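PDB 5X3E: kinesin-like protein from Caenorhabditis elegans, which probably hydrolyses ATP in its kinesin-6 motor domain to move along microtubules. Local coordinates for residues S35-G47 with F83-V96. Sequence-based numbering, arbitrary orientation.
Sequences SIEVVCRLCPYTG and FGRVFSENDGQATV
Arg-41 reaches from a parallel strand pair to Gln-93, in the first turn of the helix that follows a short loop. NH1 and NH2 of the arginine both donate hydrogen bonds end-on to Gln-93 OE1, at 2.9 and 2.8 Å, each bent to about 140° because the two share one acceptor; the guanidinium and amide planes lie only 26° apart. Arginine suits this place because CG is anti to the backbone N (chi1 -180°) and the chain stays extended to NE, long enough to span to the helix. On the way, CG of Arg-41 lies against CB of Phe-87, and CG2 of Val-96 packs over one face of the guanidinium, 3.6 Å from NE. The same Val-96 methyl sits above the centre of the Phe-87 ring, whose edge receives CG2 of Val-39.

The backbones that carry these side chains pair in parallel. Cys-40 N donates to Arg-85 O, Phe-87 N to Cys-40 O at 2.8 Å, and Leu-42 N to Phe-87 O. Before this regular pairing, Gly-84 N donates to Val-38 O, one residue short of the position the parallel pattern would use.

On the sheet face of Cys-40 and Val-86, the small cysteine lets its CB make a CH-pi contact over the Phe-83 ring, 3.9 Å from the centroid, with SG in a longer sulfur-aromatic contact above the same face. CG1 of Val-38 meets this ring at its edge, 3.6 Å from CD1. Past the strands, Glu-89 runs along Pro-44, long enough for OE1 to accept a weak hydrogen bond from Tyr-45 N.

In the second shell, Thr-129 also binds Arg-41 NH1, while Gln-93 NE2 donates to the carbonyls of Tyr-128 and Gly-138, fixing which way the amide faces. Strand 86-87 borders strand 37-42 in the central sheet of the kinesin motor domain, with strand 404-411 on the other side, helix 93-109 over the Arg-41 face, and Ile-60 of strand 59-62 against Cys-40 and Val-86.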
ATOM      1  N   SER A  35      -0.854   3.837  16.776  1.00 88.04           N
ATOM      2  CA  SER A  35      -0.630   2.403  16.783  1.00 86.30           C
ATOM      3  C   SER A  35      -1.268   1.783  15.543  1.00 82.31           C
ATOM      4  O   SER A  35      -1.883   2.467  14.719  1.00 82.68           O
ATOM      5  CB  SER A  35      -1.196   1.789  18.062  1.00 97.75           C
ATOM      6  OG  SER A  35      -0.648   2.425  19.204  1.00113.31           O
ATOM      7  N   ILE A  36      -1.121   0.466  15.392  1.00 76.86           N
ATOM      8  CA  ILE A  36      -1.774  -0.201  14.277  1.00 63.79           C
ATOM      9  C   ILE A  36      -3.279  -0.211  14.521  1.00 65.82           C
ATOM     10  O   ILE A  36      -3.747  -0.430  15.648  1.00 70.04           O
ATOM     11  CB  ILE A  36      -1.230  -1.627  14.081  1.00 60.73           C
ATOM     12  CG1 ILE A  36      -1.996  -2.328  12.953  1.00 56.72           C
ATOM     13  CG2 ILE A  36      -1.312  -2.428  15.369  1.00 62.20           C
ATOM     14  CD1 ILE A  36      -1.506  -3.718  12.646  1.00 76.12           C
ATOM     15  N   GLU A  37      -4.044   0.065  13.471  1.00 59.09           N
ATOM     16  CA  GLU A  37      -5.493  -0.032  13.521  1.00 61.20           C
ATOM     17  C   GLU A  37      -5.953  -1.074  12.513  1.00 63.57           C
ATOM     18  O   GLU A  37      -5.402  -1.172  11.412  1.00 61.04           O
ATOM     19  CB  GLU A  37      -6.163   1.314  13.228  1.00 58.82           C
ATOM     20  CG  GLU A  37      -7.658   1.320  13.511  1.00 66.98           C
ATOM     21  CD  GLU A  37      -8.367   2.559  12.993  1.00 66.34           C
ATOM     22  OE1 GLU A  37      -9.383   2.950  13.605  1.00 64.30           O
ATOM     23  OE2 GLU A  37      -7.905   3.155  11.995  1.00 68.45           O
ATOM     24  N   VAL A  38      -6.952  -1.857  12.902  1.00 60.11           N
ATOM     25  CA  VAL A  38      -7.568  -2.841  12.023  1.00 60.65           C
ATOM     26  C   VAL A  38      -9.035  -2.474  11.874  1.00 59.89           C
ATOM     27  O   VAL A  38      -9.751  -2.335  12.874  1.00 65.99           O
ATOM     28  CB  VAL A  38      -7.416  -4.272  12.562  1.00 66.45           C
ATOM     29  CG1 VAL A  38      -8.062  -5.259  11.612  1.00 58.93           C
ATOM     30  CG2 VAL A  38      -5.950  -4.603  12.755  1.00 66.38           C
ATOM     31  N   VAL A  39      -9.480  -2.312  10.629  1.00 65.09           N
ATOM     32  CA  VAL A  39     -10.877  -2.023  10.338  1.00 56.13           C
ATOM     33  C   VAL A  39     -11.403  -3.128   9.432  1.00 60.79           C
ATOM     34  O   VAL A  39     -10.643  -3.873   8.805  1.00 70.28           O
ATOM     35  CB  VAL A  39     -11.087  -0.641   9.687  1.00 51.82           C
ATOM     36  CG1 VAL A  39     -10.412   0.448  10.509  1.00 51.40           C
ATOM     37  CG2 VAL A  39     -10.591  -0.640   8.246  1.00 43.79           C
ATOM     38  N   CYS A  40     -12.722  -3.243   9.389  1.00 71.32           N
ATOM     39  CA  CYS A  40     -13.385  -4.322   8.675  1.00 66.58           C
ATOM     40  C   CYS A  40     -14.473  -3.738   7.782  1.00 64.31           C
ATOM     41  O   CYS A  40     -15.159  -2.787   8.170  1.00 71.89           O
ATOM     42  CB  CYS A  40     -13.964  -5.342   9.664  1.00 69.11           C
ATOM     43  SG  CYS A  40     -14.791  -6.747   8.909  1.00 76.58           S
ATOM     44  N   ARG A  41     -14.620  -4.302   6.583  1.00 57.37           N
ATOM     45  CA  ARG A  41     -15.586  -3.809   5.605  1.00 66.78           C
ATOM     46  C   ARG A  41     -16.399  -4.971   5.057  1.00 70.04           C
ATOM     47  O   ARG A  41     -15.839  -5.893   4.453  1.00 71.18           O
ATOM     48  CB  ARG A  41     -14.906  -3.063   4.457  1.00 53.90           C
ATOM     49  CG  ARG A  41     -15.910  -2.550   3.443  1.00 54.01           C
ATOM     50  CD  ARG A  41     -15.255  -1.971   2.211  1.00 48.50           C
ATOM     51  NE  ARG A  41     -16.178  -1.090   1.504  1.00 52.69           N
ATOM     52  CZ  ARG A  41     -15.913  -0.505   0.343  1.00 57.44           C
ATOM     53  NH1 ARG A  41     -14.746  -0.711  -0.252  1.00 63.36           N
ATOM     54  NH2 ARG A  41     -16.814   0.286  -0.224  1.00 52.81           N
ATOM     55  N   LEU A  42     -17.718  -4.905   5.244  1.00 62.40           N
ATOM     56  CA  LEU A  42     -18.617  -5.918   4.710  1.00 65.54           C
ATOM     57  C   LEU A  42     -18.987  -5.579   3.267  1.00 70.03           C
ATOM     58  O   LEU A  42     -19.307  -4.425   2.954  1.00 74.64           O
ATOM     59  CB  LEU A  42     -19.894  -5.995   5.554  1.00 74.78           C
ATOM     60  CG  LEU A  42     -19.826  -6.113   7.081  1.00 71.88           C
ATOM     61  CD1 LEU A  42     -21.175  -6.568   7.638  1.00 76.73           C
ATOM     62  CD2 LEU A  42     -18.708  -7.006   7.555  1.00 67.08           C
ATOM     63  N   CYS A  43     -18.948  -6.573   2.395  1.00 67.47           N
ATOM     64  CA  CYS A  43     -19.395  -6.347   1.031  1.00 78.04           C
ATOM     65  C   CYS A  43     -20.914  -6.525   0.945  1.00 81.17           C
ATOM     66  O   CYS A  43     -21.536  -7.067   1.864  1.00 84.54           O
ATOM     67  CB  CYS A  43     -18.691  -7.308   0.079  1.00 68.71           C
ATOM     68  SG  CYS A  43     -18.953  -9.024   0.494  1.00 87.55           S
ATOM     69  N   PRO A  44     -21.542  -6.058  -0.136  1.00 76.63           N
ATOM     70  CA  PRO A  44     -22.991  -6.260  -0.281  1.00 87.60           C
ATOM     71  C   PRO A  44     -23.364  -7.740  -0.277  1.00 98.06           C
ATOM     72  O   PRO A  44     -22.687  -8.574  -0.883  1.00106.08           O
ATOM     73  CB  PRO A  44     -23.311  -5.594  -1.625  1.00 95.16           C
ATOM     74  CG  PRO A  44     -21.977  -5.409  -2.308  1.00 85.37           C
ATOM     75  CD  PRO A  44     -21.015  -5.179  -1.195  1.00 73.47           C
ATOM     76  N   TYR A  45     -24.451  -8.057   0.431  1.00102.46           N
ATOM     77  CA  TYR A  45     -24.946  -9.427   0.572  1.00104.80           C
ATOM     78  C   TYR A  45     -26.469  -9.421   0.542  1.00114.45           C
ATOM     79  O   TYR A  45     -27.107  -8.918   1.472  1.00119.76           O
ATOM     80  CB  TYR A  45     -24.437 -10.070   1.861  1.00103.56           C
ATOM     81  CG  TYR A  45     -25.103 -11.390   2.180  1.00112.27           C
ATOM     82  CD1 TYR A  45     -25.012 -12.467   1.311  1.00112.14           C
ATOM     83  CD2 TYR A  45     -25.826 -11.558   3.355  1.00113.86           C
ATOM     84  CE1 TYR A  45     -25.621 -13.669   1.598  1.00112.56           C
ATOM     85  CE2 TYR A  45     -26.437 -12.758   3.653  1.00119.13           C
ATOM     86  CZ  TYR A  45     -26.328 -13.812   2.771  1.00121.92           C
ATOM     87  OH  TYR A  45     -26.941 -15.008   3.066  1.00128.61           O
ATOM     88  N   THR A  46     -27.046  -9.979  -0.520  1.00119.61           N
ATOM     89  CA  THR A  46     -28.501 -10.029  -0.687  1.00118.86           C
ATOM     90  C   THR A  46     -29.058 -11.395  -0.283  1.00123.85           C
ATOM     91  O   THR A  46     -29.671 -12.108  -1.079  1.00131.61           O
ATOM     92  CB  THR A  46     -28.871  -9.697  -2.130  1.00125.62           C
ATOM     93  OG1 THR A  46     -28.329 -10.695  -3.003  1.00130.36           O
ATOM     94  CG2 THR A  46     -28.308  -8.340  -2.521  1.00121.57           C
ATOM     95  N   GLY A  47     -28.838 -11.768   0.982  1.00125.34           N
ATOM     96  CA  GLY A  47     -29.320 -13.032   1.495  1.00131.22           C
ATOM     97  C   GLY A  47     -30.010 -12.861   2.838  1.00130.43           C
ATOM     98  O   GLY A  47     -29.965 -11.794   3.453  1.00136.51           O
ATOM     99  N   PHE A  83     -13.223  -4.076  16.201  1.00 85.16           N
ATOM    100  CA  PHE A  83     -12.307  -3.378  15.315  1.00 78.74           C
ATOM    101  C   PHE A  83     -12.381  -1.883  15.593  1.00 77.80           C
ATOM    102  O   PHE A  83     -13.302  -1.396  16.254  1.00 87.97           O
ATOM    103  CB  PHE A  83     -12.643  -3.651  13.843  1.00 76.71           C
ATOM    104  CG  PHE A  83     -12.569  -5.096  13.462  1.00 80.32           C
ATOM    105  CD1 PHE A  83     -11.367  -5.664  13.078  1.00 91.39           C
ATOM    106  CD2 PHE A  83     -13.704  -5.888  13.486  1.00 82.62           C
ATOM    107  CE1 PHE A  83     -11.298  -6.994  12.723  1.00 92.25           C
ATOM    108  CE2 PHE A  83     -13.641  -7.218  13.133  1.00 88.47           C
ATOM    109  CZ  PHE A  83     -12.435  -7.772  12.754  1.00 96.31           C
ATOM    110  N   GLY A  84     -11.399  -1.147  15.074  1.00 74.21           N
ATOM    111  CA  GLY A  84     -11.428   0.297  15.206  1.00 71.49           C
ATOM    112  C   GLY A  84     -12.613   0.937  14.517  1.00 74.54           C
ATOM    113  O   GLY A  84     -13.028   2.035  14.904  1.00 84.16           O
ATOM    114  N   ARG A  85     -13.174   0.268  13.512  1.00 73.45           N
ATOM    115  CA  ARG A  85     -14.327   0.747  12.762  1.00 71.94           C
ATOM    116  C   ARG A  85     -14.827  -0.398  11.890  1.00 78.49           C
ATOM    117  O   ARG A  85     -14.021  -1.154  11.340  1.00 75.49           O
ATOM    118  CB  ARG A  85     -13.964   1.965  11.898  1.00 64.76           C
ATOM    119  CG  ARG A  85     -15.035   2.348  10.881  1.00 68.63           C
ATOM    120  CD  ARG A  85     -16.263   2.961  11.552  1.00 85.72           C
ATOM    121  NE  ARG A  85     -17.348   3.185  10.598  1.00 91.56           N
ATOM    122  CZ  ARG A  85     -17.499   4.273   9.848  1.00 89.45           C
ATOM    123  NH1 ARG A  85     -16.629   5.275   9.925  1.00 71.83           N
ATOM    124  NH2 ARG A  85     -18.528   4.355   9.013  1.00 84.75           N
ATOM    125  N   VAL A  86     -16.146  -0.535  11.787  1.00 79.35           N
ATOM    126  CA  VAL A  86     -16.764  -1.544  10.931  1.00 73.63           C
ATOM    127  C   VAL A  86     -17.586  -0.826   9.872  1.00 71.09           C
ATOM    128  O   VAL A  86     -18.473  -0.030  10.203  1.00 82.25           O
ATOM    129  CB  VAL A  86     -17.638  -2.530  11.723  1.00 71.05           C
ATOM    130  CG1 VAL A  86     -18.319  -3.508  10.770  1.00 70.84           C
ATOM    131  CG2 VAL A  86     -16.805  -3.289  12.747  1.00 68.09           C
ATOM    132  N   PHE A  87     -17.276  -1.086   8.606  1.00 67.01           N
ATOM    133  CA  PHE A  87     -18.066  -0.576   7.495  1.00 62.19           C
ATOM    134  C   PHE A  87     -19.097  -1.606   7.068  1.00 70.64           C
ATOM    135  O   PHE A  87     -18.807  -2.803   7.011  1.00 87.11           O
ATOM    136  CB  PHE A  87     -17.181  -0.225   6.300  1.00 63.22           C
ATOM    137  CG  PHE A  87     -16.110   0.779   6.607  1.00 71.65           C
ATOM    138  CD1 PHE A  87     -16.404   2.133   6.641  1.00 65.99           C
ATOM    139  CD2 PHE A  87     -14.806   0.374   6.844  1.00 61.81           C
ATOM    140  CE1 PHE A  87     -15.424   3.060   6.917  1.00 65.56           C
ATOM    141  CE2 PHE A  87     -13.823   1.296   7.119  1.00 57.75           C
ATOM    142  CZ  PHE A  87     -14.131   2.641   7.157  1.00 63.14           C
ATOM    143  N   SER A  88     -20.305  -1.131   6.769  1.00 74.36           N
ATOM    144  CA  SER A  88     -21.396  -1.964   6.293  1.00 71.58           C
ATOM    145  C   SER A  88     -21.516  -1.835   4.776  1.00 77.90           C
ATOM    146  O   SER A  88     -20.721  -1.156   4.120  1.00 88.21           O
ATOM    147  CB  SER A  88     -22.700  -1.585   6.994  1.00 65.32           C
ATOM    148  OG  SER A  88     -23.097  -0.271   6.645  1.00 87.13           O
ATOM    149  N   GLU A  89     -22.530  -2.501   4.211  1.00 66.58           N
ATOM    150  CA  GLU A  89     -22.785  -2.386   2.777  1.00 64.81           C
ATOM    151  C   GLU A  89     -23.129  -0.959   2.370  1.00 73.72           C
ATOM    152  O   GLU A  89     -22.901  -0.566   1.221  1.00 61.32           O
ATOM    153  CB  GLU A  89     -23.927  -3.315   2.369  1.00 83.07           C
ATOM    154  CG  GLU A  89     -23.845  -4.718   2.940  1.00 98.34           C
ATOM    155  CD  GLU A  89     -25.051  -5.557   2.560  1.00106.87           C
ATOM    156  OE1 GLU A  89     -25.101  -6.744   2.948  1.00117.63           O
ATOM    157  OE2 GLU A  89     -25.947  -5.026   1.866  1.00105.43           O
ATOM    158  N   ASN A  90     -23.669  -0.169   3.294  1.00 82.53           N
ATOM    159  CA  ASN A  90     -24.091   1.179   2.950  1.00 78.58           C
ATOM    160  C   ASN A  90     -22.919   2.149   2.855  1.00 75.63           C
ATOM    161  O   ASN A  90     -23.007   3.149   2.133  1.00 82.09           O
ATOM    162  CB  ASN A  90     -25.114   1.668   3.970  1.00 78.19           C
ATOM    163  CG  ASN A  90     -26.292   0.726   4.102  1.00 93.88           C
ATOM    164  OD1 ASN A  90     -26.483   0.093   5.142  1.00 96.77           O
ATOM    165  ND2 ASN A  90     -27.090   0.625   3.044  1.00 95.02           N
ATOM    166  N   ASP A  91     -21.827   1.878   3.564  1.00 66.03           N
ATOM    167  CA  ASP A  91     -20.664   2.757   3.537  1.00 62.41           C
ATOM    168  C   ASP A  91     -19.990   2.665   2.170  1.00 56.34           C
ATOM    169  O   ASP A  91     -19.463   1.611   1.800  1.00 65.21           O
ATOM    170  CB  ASP A  91     -19.695   2.382   4.655  1.00 60.62           C
ATOM    171  CG  ASP A  91     -20.227   2.735   6.036  1.00 67.59           C
ATOM    172  OD1 ASP A  91     -20.623   3.899   6.252  1.00 85.28           O
ATOM    173  OD2 ASP A  91     -20.252   1.843   6.908  1.00 73.26           O
ATOM    174  N   GLY A  92     -19.989   3.773   1.424  1.00 56.50           N
ATOM    175  CA  GLY A  92     -19.435   3.794   0.085  1.00 65.58           C
ATOM    176  C   GLY A  92     -17.930   4.050   0.060  1.00 65.77           C
ATOM    177  O   GLY A  92     -17.263   4.147   1.090  1.00 57.24           O
ATOM    178  N   GLN A  93     -17.399   4.156  -1.161  1.00 64.41           N
ATOM    179  CA  GLN A  93     -15.956   4.302  -1.346  1.00 49.73           C
ATOM    180  C   GLN A  93     -15.439   5.565  -0.671  1.00 61.48           C
ATOM    181  O   GLN A  93     -14.406   5.543   0.011  1.00 70.83           O
ATOM    182  CB  GLN A  93     -15.622   4.337  -2.836  1.00 48.97           C
ATOM    183  CG  GLN A  93     -16.029   3.106  -3.614  1.00 51.73           C
ATOM    184  CD  GLN A  93     -15.147   1.915  -3.335  1.00 57.45           C
ATOM    185  OE1 GLN A  93     -15.110   1.394  -2.221  1.00 62.67           O
ATOM    186  NE2 GLN A  93     -14.422   1.478  -4.354  1.00 62.18           N
ATOM    187  N   ALA A  94     -16.136   6.686  -0.873  1.00 62.17           N
ATOM    188  CA  ALA A  94     -15.701   7.953  -0.296  1.00 53.86           C
ATOM    189  C   ALA A  94     -15.620   7.870   1.223  1.00 53.05           C
ATOM    190  O   ALA A  94     -14.697   8.421   1.833  1.00 58.07           O
ATOM    191  CB  ALA A  94     -16.650   9.071  -0.724  1.00 55.44           C
ATOM    192  N   THR A  95     -16.578   7.186   1.853  1.00 54.71           N
ATOM    193  CA  THR A  95     -16.545   7.055   3.307  1.00 61.75           C
ATOM    194  C   THR A  95     -15.370   6.198   3.755  1.00 61.60           C
ATOM    195  O   THR A  95     -14.670   6.545   4.714  1.00 54.06           O
ATOM    196  CB  THR A  95     -17.864   6.475   3.821  1.00 59.39           C
ATOM    197  OG1 THR A  95     -18.935   7.381   3.527  1.00 79.76           O
ATOM    198  CG2 THR A  95     -17.799   6.247   5.320  1.00 56.08           C
ATOM    199  N   VAL A  96     -15.139   5.076   3.069  1.00 70.09           N
ATOM    200  CA  VAL A  96     -13.980   4.241   3.367  1.00 54.12           C
ATOM    201  C   VAL A  96     -12.695   5.040   3.204  1.00 51.38           C
ATOM    202  O   VAL A  96     -11.846   5.066   4.099  1.00 55.71           O
ATOM    203  CB  VAL A  96     -13.973   2.986   2.477  1.00 51.03           C
ATOM    204  CG1 VAL A  96     -12.649   2.239   2.628  1.00 56.06           C
ATOM    205  CG2 VAL A  96     -15.126   2.084   2.842  1.00 51.40           C
TER